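Local coordinates for 2-hydroxyisobutyryl-CoA synthetase (PDB 6HDY), which belongs to the ANL superfamily, with a large AMP-binding domain followed by a smaller C-terminal domain, at residues V403-E407 against S408-E412; E475-R478 against A479-Q483; A44-D47 against K48-G52. All coordinates share one frame; numbering follows the deposited sequence.

Contact 1 of 3, residues V403-E407 against S408-E412; sequences VITRE and SAMDE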
loop_
_atom_site.group_PDB
_atom_site.type_symbol
_atom_site.label_atom_id
_atom_site.label_comp_id
_atom_site.label_asym_id
_atom_site.label_seq_id
_atom_site.Cartn_x
_atom_site.Cartn_y
_atom_site.Cartn_z
ATOM N N VAL A 403 -0.957 32.023 -7.698
ATOM C CA VAL A 403 -2.376 32.341 -7.889
ATOM C C VAL A 403 -2.554 32.963 -9.282
ATOM O O VAL A 403 -1.983 34.017 -9.580
ATOM C CB VAL A 403 -3.019 33.166 -6.731
ATOM C CG1 VAL A 403 -4.474 33.493 -7.027
ATOM C CG2 VAL A 403 -2.911 32.426 -5.396
ATOM N N ILE A 404 -3.277 32.244 -10.158
ATOM C CA ILE A 404 -3.479 32.647 -11.556
ATOM C C ILE A 404 -4.940 32.645 -11.985
ATOM O O ILE A 404 -5.831 32.210 -11.252
ATOM C CB ILE A 404 -2.617 31.783 -12.556
ATOM C CG1 ILE A 404 -3.220 30.351 -12.760
ATOM C CG2 ILE A 404 -1.116 31.745 -12.189
ATOM C CD1 ILE A 404 -2.738 29.577 -14.018
ATOM N N THR A 405 -5.161 33.123 -13.209
ATOM C CA THR A 405 -6.425 33.053 -13.920
ATOM C C THR A 405 -6.153 32.691 -15.377
ATOM O O THR A 405 -5.305 33.319 -16.020
ATOM C CB THR A 405 -7.324 34.289 -13.706
ATOM O OG1 THR A 405 -8.598 33.970 -14.254
ATOM C CG2 THR A 405 -6.774 35.584 -14.354
ATOM N N ARG A 406 -6.822 31.661 -15.891
ATOM C CA ARG A 406 -6.637 31.332 -17.309
ATOM C C ARG A 406 -7.791 31.881 -18.146
ATOM O O ARG A 406 -7.775 31.759 -19.371
ATOM C CB ARG A 406 -6.354 29.838 -17.554
ATOM C CG ARG A 406 -4.895 29.487 -17.242
ATOM C CD ARG A 406 -4.395 28.263 -17.995
ATOM N NE ARG A 406 -3.135 27.748 -17.449
ATOM C CZ ARG A 406 -3.060 26.901 -16.430
ATOM N NH1 ARG A 406 -4.164 26.484 -15.820
ATOM N NH2 ARG A 406 -1.879 26.482 -15.995
ATOM N N GLU A 407 -8.744 32.564 -17.477
ATOM C CA GLU A 407 -9.941 33.178 -18.069
ATOM C C GLU A 407 -9.671 34.560 -18.686
ATOM O O GLU A 407 -10.328 34.941 -19.664
ATOM C CB GLU A 407 -11.057 33.275 -17.013
ATOM C CG GLU A 407 -11.734 31.947 -16.706
ATOM C CD GLU A 407 -12.547 31.926 -15.425
ATOM O OE1 GLU A 407 -13.645 32.528 -15.403
ATOM O OE2 GLU A 407 -12.096 31.280 -14.450
ATOM N N SER A 408 -8.749 35.327 -18.085
ATOM C CA SER A 408 -8.355 36.658 -18.564
ATOM C C SER A 408 -6.824 36.761 -18.602
ATOM O O SER A 408 -6.147 35.957 -17.946
ATOM C CB SER A 408 -8.961 37.754 -17.690
ATOM O OG SER A 408 -8.799 37.497 -16.304
ATOM N N ALA A 409 -6.274 37.720 -19.389
ATOM C CA ALA A 409 -4.820 37.903 -19.490
ATOM C C ALA A 409 -4.221 38.467 -18.192
ATOM O O ALA A 409 -4.828 39.339 -17.558
ATOM C CB ALA A 409 -4.473 38.794 -20.671
ATOM N N MET A 410 -3.051 37.933 -17.775
ATOM C CA MET A 410 -2.385 38.376 -16.552
ATOM C C MET A 410 -1.233 39.323 -16.824
ATOM O O MET A 410 -0.364 39.024 -17.652
ATOM C CB MET A 410 -1.901 37.193 -15.723
ATOM C CG MET A 410 -3.015 36.403 -15.098
ATOM S SD MET A 410 -2.371 34.945 -14.267
ATOM C CE MET A 410 -1.826 33.975 -15.661
ATOM N N ASP A 411 -1.226 40.464 -16.105
ATOM C CA ASP A 411 -0.187 41.488 -16.214
ATOM C C ASP A 411 0.975 41.207 -15.251
ATOM O O ASP A 411 2.135 41.510 -15.569
ATOM C CB ASP A 411 -0.781 42.880 -15.962
ATOM C CG ASP A 411 -1.706 43.367 -17.070
ATOM O OD1 ASP A 411 -1.336 43.230 -18.261
ATOM O OD2 ASP A 411 -2.780 43.929 -16.747
ATOM N N GLU A 412 0.657 40.622 -14.075
ATOM C CA GLU A 412 1.642 40.309 -13.036
ATOM C C GLU A 412 1.444 38.901 -12.477
ATOM O O GLU A 412 0.368 38.313 -12.598
ATOM C CB GLU A 412 1.604 41.335 -11.865
ATOM C CG GLU A 412 1.231 42.775 -12.219
ATOM C CD GLU A 412 -0.053 43.263 -11.572
ATOM O OE1 GLU A 412 -1.139 42.731 -11.903
ATOM O OE2 GLU A 412 0.034 44.170 -10.711
#
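Met410 reaches back across a connecting loop to Ile404 and Thr405, a local side-chain-to-backbone contact in the turn between strands 399-403 and 413-419 of the C-terminal domain. The methionine carries it. Its CG stands beside its own backbone N (chi1 -70°), the chain runs straight to the sulfur and then bends, so SD and CE reach the opposite limb of the loop. There SD accepts a weak hydrogen bond from the amide of Thr405, with 3.5 Å between Thr405 N and Met410 SD and a nearly straight N-H...S angle of 165°. Next to this bond the sulfur also packs on the branch point of Ile404, with Ile404 CB 3.6 Å from Met410 SD; the two side chains cross obliquely, and the terminal methyl lies 3.6 Å from the carbonyl oxygen of Thr405 (Met410 CE to Thr405 O). One buried thioether thus gives the loop both an apolar filling and a modest polar tie.

Nearer the bend, Thr405 turns its methyl towards Ser408. Thr405 CG2 sits between the backbone N and carbonyl carbon, and comes within 3.4 Å of Ser408 OG, a van der Waals contact. Within 403-407, Ile404 CD1 lies 3.6 Å above the guanidinium plane of Arg406, over its centre, while Arg406 NH2 makes a weak hydrogen bond to Met373 O.

Ile404, Thr405 and Met410 are buried, while Arg406 and Glu407 at the bend are exposed. Backbone hydrogen bonds join Val403 to Leu414 of strand 413-419 and Ile404 to Ile471 of strand 470-471. Ile404 and Met410 rest on strand 374-376, through Phe374 and Ile376 respectively, and helix 474-486 covers Thr405 with Arg474 and Phe477.

Contact 2 of 3, residues E475-R478 against A479-Q483; sequences EVFR and ALNQQ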
loop_
_atom_site.group_PDB
_atom_site.type_symbol
_atom_site.label_atom_id
_atom_site.label_comp_id
_atom_site.label_asym_id
_atom_site.label_seq_id
_atom_site.Cartn_x
_atom_site.Cartn_y
_atom_site.Cartn_z
ATOM N N GLU A 475 -11.801 34.179 -9.100
ATOM C CA GLU A 475 -12.254 34.914 -7.916
ATOM C C GLU A 475 -11.126 35.060 -6.887
ATOM O O GLU A 475 -10.988 36.128 -6.291
ATOM C CB GLU A 475 -13.480 34.247 -7.287
ATOM C CG GLU A 475 -14.752 34.412 -8.106
ATOM C CD GLU A 475 -15.984 33.787 -7.485
ATOM O OE1 GLU A 475 -15.940 32.582 -7.142
ATOM O OE2 GLU A 475 -17.005 34.500 -7.364
ATOM N N VAL A 476 -10.311 33.993 -6.704
ATOM C CA VAL A 476 -9.172 33.974 -5.777
ATOM C C VAL A 476 -8.101 34.969 -6.270
ATOM O O VAL A 476 -7.548 35.728 -5.466
ATOM C CB VAL A 476 -8.623 32.526 -5.547
ATOM C CG1 VAL A 476 -7.367 32.531 -4.689
ATOM C CG2 VAL A 476 -9.684 31.640 -4.901
ATOM N N PHE A 477 -7.836 34.964 -7.600
ATOM C CA PHE A 477 -6.877 35.850 -8.274
ATOM C C PHE A 477 -7.258 37.325 -8.081
ATOM O O PHE A 477 -6.408 38.138 -7.690
ATOM C CB PHE A 477 -6.765 35.507 -9.780
ATOM C CG PHE A 477 -5.821 36.400 -10.557
ATOM C CD1 PHE A 477 -4.461 36.107 -10.633
ATOM C CD2 PHE A 477 -6.290 37.535 -11.212
ATOM C CE1 PHE A 477 -3.586 36.938 -11.342
ATOM C CE2 PHE A 477 -5.407 38.371 -11.908
ATOM C CZ PHE A 477 -4.061 38.067 -11.962
ATOM N N ARG A 478 -8.535 37.660 -8.378
ATOM C CA ARG A 478 -9.043 39.018 -8.260
ATOM C C ARG A 478 -9.030 39.489 -6.816
ATOM O O ARG A 478 -8.532 40.581 -6.561
ATOM C CB ARG A 478 -10.409 39.178 -8.938
ATOM C CG ARG A 478 -10.300 38.963 -10.442
ATOM C CD ARG A 478 -11.150 39.911 -11.229
ATOM N NE ARG A 478 -10.815 39.866 -12.651
ATOM C CZ ARG A 478 -11.690 39.621 -13.620
ATOM N NH1 ARG A 478 -12.966 39.394 -13.329
ATOM N NH2 ARG A 478 -11.300 39.611 -14.887
ATOM N N ALA A 479 -9.451 38.619 -5.865
ATOM C CA ALA A 479 -9.440 38.920 -4.429
ATOM C C ALA A 479 -8.034 39.222 -3.928
ATOM O O ALA A 479 -7.855 40.183 -3.181
ATOM C CB ALA A 479 -10.035 37.768 -3.638
ATOM N N LEU A 480 -7.037 38.431 -4.374
ATOM C CA LEU A 480 -5.639 38.597 -3.988
ATOM C C LEU A 480 -5.032 39.881 -4.571
ATOM O O LEU A 480 -4.430 40.646 -3.814
ATOM C CB LEU A 480 -4.796 37.351 -4.304
ATOM C CG LEU A 480 -3.309 37.367 -3.864
ATOM C CD1 LEU A 480 -3.144 37.684 -2.361
ATOM C CD2 LEU A 480 -2.645 36.068 -4.195
ATOM N N ASN A 481 -5.215 40.126 -5.890
ATOM C CA ASN A 481 -4.712 41.321 -6.572
ATOM C C ASN A 481 -5.236 42.602 -5.906
ATOM O O ASN A 481 -4.440 43.469 -5.548
ATOM C CB ASN A 481 -5.040 41.291 -8.072
ATOM C CG ASN A 481 -3.977 41.937 -8.936
ATOM O OD1 ASN A 481 -2.892 42.329 -8.472
ATOM N ND2 ASN A 481 -4.257 42.048 -10.222
ATOM N N GLN A 482 -6.573 42.675 -5.689
ATOM C CA GLN A 482 -7.293 43.754 -5.018
ATOM C C GLN A 482 -6.784 43.960 -3.571
ATOM O O GLN A 482 -6.656 45.107 -3.139
ATOM C CB GLN A 482 -8.790 43.435 -5.005
ATOM C CG GLN A 482 -9.514 43.666 -6.341
ATOM C CD GLN A 482 -10.786 42.855 -6.485
ATOM O OE1 GLN A 482 -11.420 42.462 -5.506
ATOM N NE2 GLN A 482 -11.197 42.595 -7.719
ATOM N N GLN A 483 -6.506 42.857 -2.826
ATOM C CA GLN A 483 -5.984 42.905 -1.457
ATOM C C GLN A 483 -4.537 43.456 -1.472
ATOM O O GLN A 483 -4.190 44.271 -0.615
ATOM C CB GLN A 483 -6.019 41.501 -0.809
ATOM C CG GLN A 483 -5.555 41.467 0.659
ATOM C CD GLN A 483 -5.028 40.122 1.123
ATOM O OE1 GLN A 483 -4.684 39.232 0.329
ATOM N NE2 GLN A 483 -4.905 39.961 2.434
#
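Arg478 and Gln482, one turn apart near the C-terminal end of the chain, are joined by one of four successive i to i+4 backbone hydrogen bonds of helix 474-486. In order, Ala479, Leu480, Asn481 and Gln482 donate to the carbonyls of Glu475, Val476, Phe477 and Arg478. The bond from Asn481 N to Phe477 O measures 2.9 Å and is close to straight at 169°. Regular alpha-helical geometry holds throughout.

The packed side is formed by Phe477 and Leu480, both buried. With CG anti to the backbone N (chi1 179°), the Phe477 ring comes towards Asn481, whose amide nitrogen meets it obliquely, with Phe477 CE2 4.2 Å from Asn481 ND2. The other end of this amide, OD1, accepts a hydrogen bond from Lys451 NZ, which helps set how the amide is turned.

On the exposed side the side chains lie mostly against backbone atoms of their own helix. Gln482 folds back over the preceding turn: its CD lies 3.2 Å from Arg478 O, and its NE2 is 3.7 Å from Arg478 CB. The arginine chain itself bends at chi2 (-141°) and leaves the turn towards Ser408 of the neighbouring loop. Ala479 CB lies 3.3 Å from Glu475 O, the oxygen its own amide bonds.

The helix begins just after Asp473, whose OD1 accepts a hydrogen bond from Val476 N and a weak one from Glu475 N. Its buried face lies over the mixed sheet: Phe477 and Leu480 press on Val403 of strand 399-403 and Leu414 of strand 413-419, and Leu480 reaches on to Glu453 of strand 450-454.

Contact 3 of 3, residues A44-D47 against K48-G52; sequences AERD and KAILG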
loop_
_atom_site.group_PDB
_atom_site.type_symbol
_atom_site.label_atom_id
_atom_site.label_comp_id
_atom_site.label_asym_id
_atom_site.label_seq_id
_atom_site.Cartn_x
_atom_site.Cartn_y
_atom_site.Cartn_z
ATOM N N ALA A 44 23.937 3.145 -32.296
ATOM C CA ALA A 44 23.501 2.794 -33.652
ATOM C C ALA A 44 23.168 1.306 -33.762
ATOM O O ALA A 44 22.292 0.937 -34.544
ATOM C CB ALA A 44 24.588 3.165 -34.661
ATOM N N GLU A 45 23.877 0.461 -32.979
ATOM C CA GLU A 45 23.681 -0.991 -32.893
ATOM C C GLU A 45 22.372 -1.281 -32.136
ATOM O O GLU A 45 21.628 -2.194 -32.516
ATOM C CB GLU A 45 24.857 -1.648 -32.143
ATOM C CG GLU A 45 26.088 -1.934 -32.990
ATOM C CD GLU A 45 26.068 -3.261 -33.724
ATOM O OE1 GLU A 45 26.556 -3.295 -34.876
ATOM O OE2 GLU A 45 25.565 -4.264 -33.159
ATOM N N ARG A 46 22.105 -0.500 -31.065
ATOM C CA ARG A 46 20.906 -0.637 -30.237
ATOM C C ARG A 46 19.679 -0.165 -31.006
ATOM O O ARG A 46 18.648 -0.834 -30.951
ATOM C CB ARG A 46 21.036 0.142 -28.921
ATOM C CG ARG A 46 19.998 -0.292 -27.883
ATOM C CD ARG A 46 19.850 0.707 -26.766
ATOM N NE ARG A 46 20.977 0.655 -25.835
ATOM C CZ ARG A 46 21.951 1.556 -25.786
ATOM N NH1 ARG A 46 21.944 2.594 -26.610
ATOM N NH2 ARG A 46 22.922 1.443 -24.893
ATOM N N ASP A 47 19.804 0.967 -31.743
ATOM C CA ASP A 47 18.735 1.534 -32.571
ATOM C C ASP A 47 18.286 0.576 -33.674
ATOM O O ASP A 47 17.119 0.624 -34.076
ATOM C CB ASP A 47 19.146 2.889 -33.155
ATOM C CG ASP A 47 19.005 4.081 -32.224
ATOM O OD1 ASP A 47 18.615 3.881 -31.045
ATOM O OD2 ASP A 47 19.291 5.221 -32.672
ATOM N N LYS A 48 19.193 -0.315 -34.129
ATOM C CA LYS A 48 18.871 -1.325 -35.135
ATOM C C LYS A 48 17.930 -2.374 -34.531
ATOM O O LYS A 48 16.916 -2.736 -35.139
ATOM C CB LYS A 48 20.142 -1.999 -35.674
ATOM C CG LYS A 48 20.888 -1.129 -36.693
ATOM C CD LYS A 48 21.710 -1.937 -37.705
ATOM C CE LYS A 48 22.390 -1.034 -38.718
ATOM N NZ LYS A 48 22.683 -1.738 -39.996
ATOM N N ALA A 49 18.280 -2.860 -33.329
ATOM C CA ALA A 49 17.530 -3.868 -32.608
ATOM C C ALA A 49 16.213 -3.286 -32.082
ATOM O O ALA A 49 15.212 -3.989 -32.112
ATOM C CB ALA A 49 18.371 -4.431 -31.477
ATOM N N ILE A 50 16.200 -1.990 -31.684
ATOM C CA ILE A 50 14.990 -1.278 -31.218
ATOM C C ILE A 50 13.952 -1.268 -32.338
ATOM O O ILE A 50 12.808 -1.626 -32.092
ATOM C CB ILE A 50 15.309 0.142 -30.671
ATOM C CG1 ILE A 50 15.990 0.046 -29.299
ATOM C CG2 ILE A 50 14.045 1.032 -30.605
ATOM C CD1 ILE A 50 16.844 1.225 -28.938
ATOM N N LEU A 51 14.380 -0.941 -33.570
ATOM C CA LEU A 51 13.535 -0.928 -34.768
ATOM C C LEU A 51 12.983 -2.331 -35.025
ATOM O O LEU A 51 11.808 -2.464 -35.374
ATOM C CB LEU A 51 14.331 -0.406 -35.987
ATOM C CG LEU A 51 13.722 -0.616 -37.397
ATOM C CD1 LEU A 51 12.393 0.145 -37.557
ATOM C CD2 LEU A 51 14.724 -0.253 -38.495
ATOM N N GLY A 52 13.835 -3.349 -34.837
ATOM C CA GLY A 52 13.478 -4.758 -34.971
ATOM C C GLY A 52 12.377 -5.130 -33.999
ATOM O O GLY A 52 11.373 -5.735 -34.386
#
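Near the N-terminal start of helix 43-64, Arg46 and Ile50 pack one turn apart along the buried face of the helix. Their side chains run side by side and point the same way. Arg46 CG lies anti to the backbone N (chi1 -164°), which lays its aliphatic stem alongside the isoleucine, and Ile50 CD1 meets this stem 3.7 Å from Arg46 CG. The same methyl is 3.8 Å from Asp47 OD1, so Ile50 is flanked by hydrocarbon and by carboxylate.

Backbone bonding is uneven. Ile50 N donates to Arg46 O at 2.8 Å. Leu51 N reaches Asp47 O at the longer 3.2 Å. The bond from Lys48 N to Ala44 O is weak, 3.4 Å long and bent to 133°. Lys48 CG packs 3.3 Å from that same Ala44 O before the chain extends away from the turn.

Arg46 therefore does two jobs. Its methylenes supply apolar cover for Ile50, while its buried guanidinium is satisfied beyond this turn, with NE bonded to Arg38 O and NH2 to Thr358 OG1. Asp302 lies at long ion-pair range, a weak interaction that probably adds a little electrostatic balance to the buried charge. Such bonds tie the first turns of the helix to the preceding helix 36-40 and to the loop carrying Thr358.

Overall arrangement
Contacts 1 and 2 are neighbours in space, their centres 11 Å apart, and form one packed unit of the C-terminal domain. Phe477 of contact 2 lies against the loop of contact 1: its CD1 is 3.4 Å from Val403 O and its CZ 3.7 Å from Met410 CG. Contact 3 stands alone in the N-terminal part of the chain. Its centre is about 47 Å from that of contact 1 and about 55 Å from that of contact 2, on the opposite side of the chain's centre from the latter. The side chain of Arg406 in contact 1 is about 13 Å from the bound [[(2R,3S,4R,5R)-5-(6-aminopurin-9-yl)-3,4-bis(oxidanyl)oxolan-2-yl]methoxy-oxidanyl-phosphoryl] (3S)-3-oxidanylbutanoate, so this loop does not touch the ligand through that side chain.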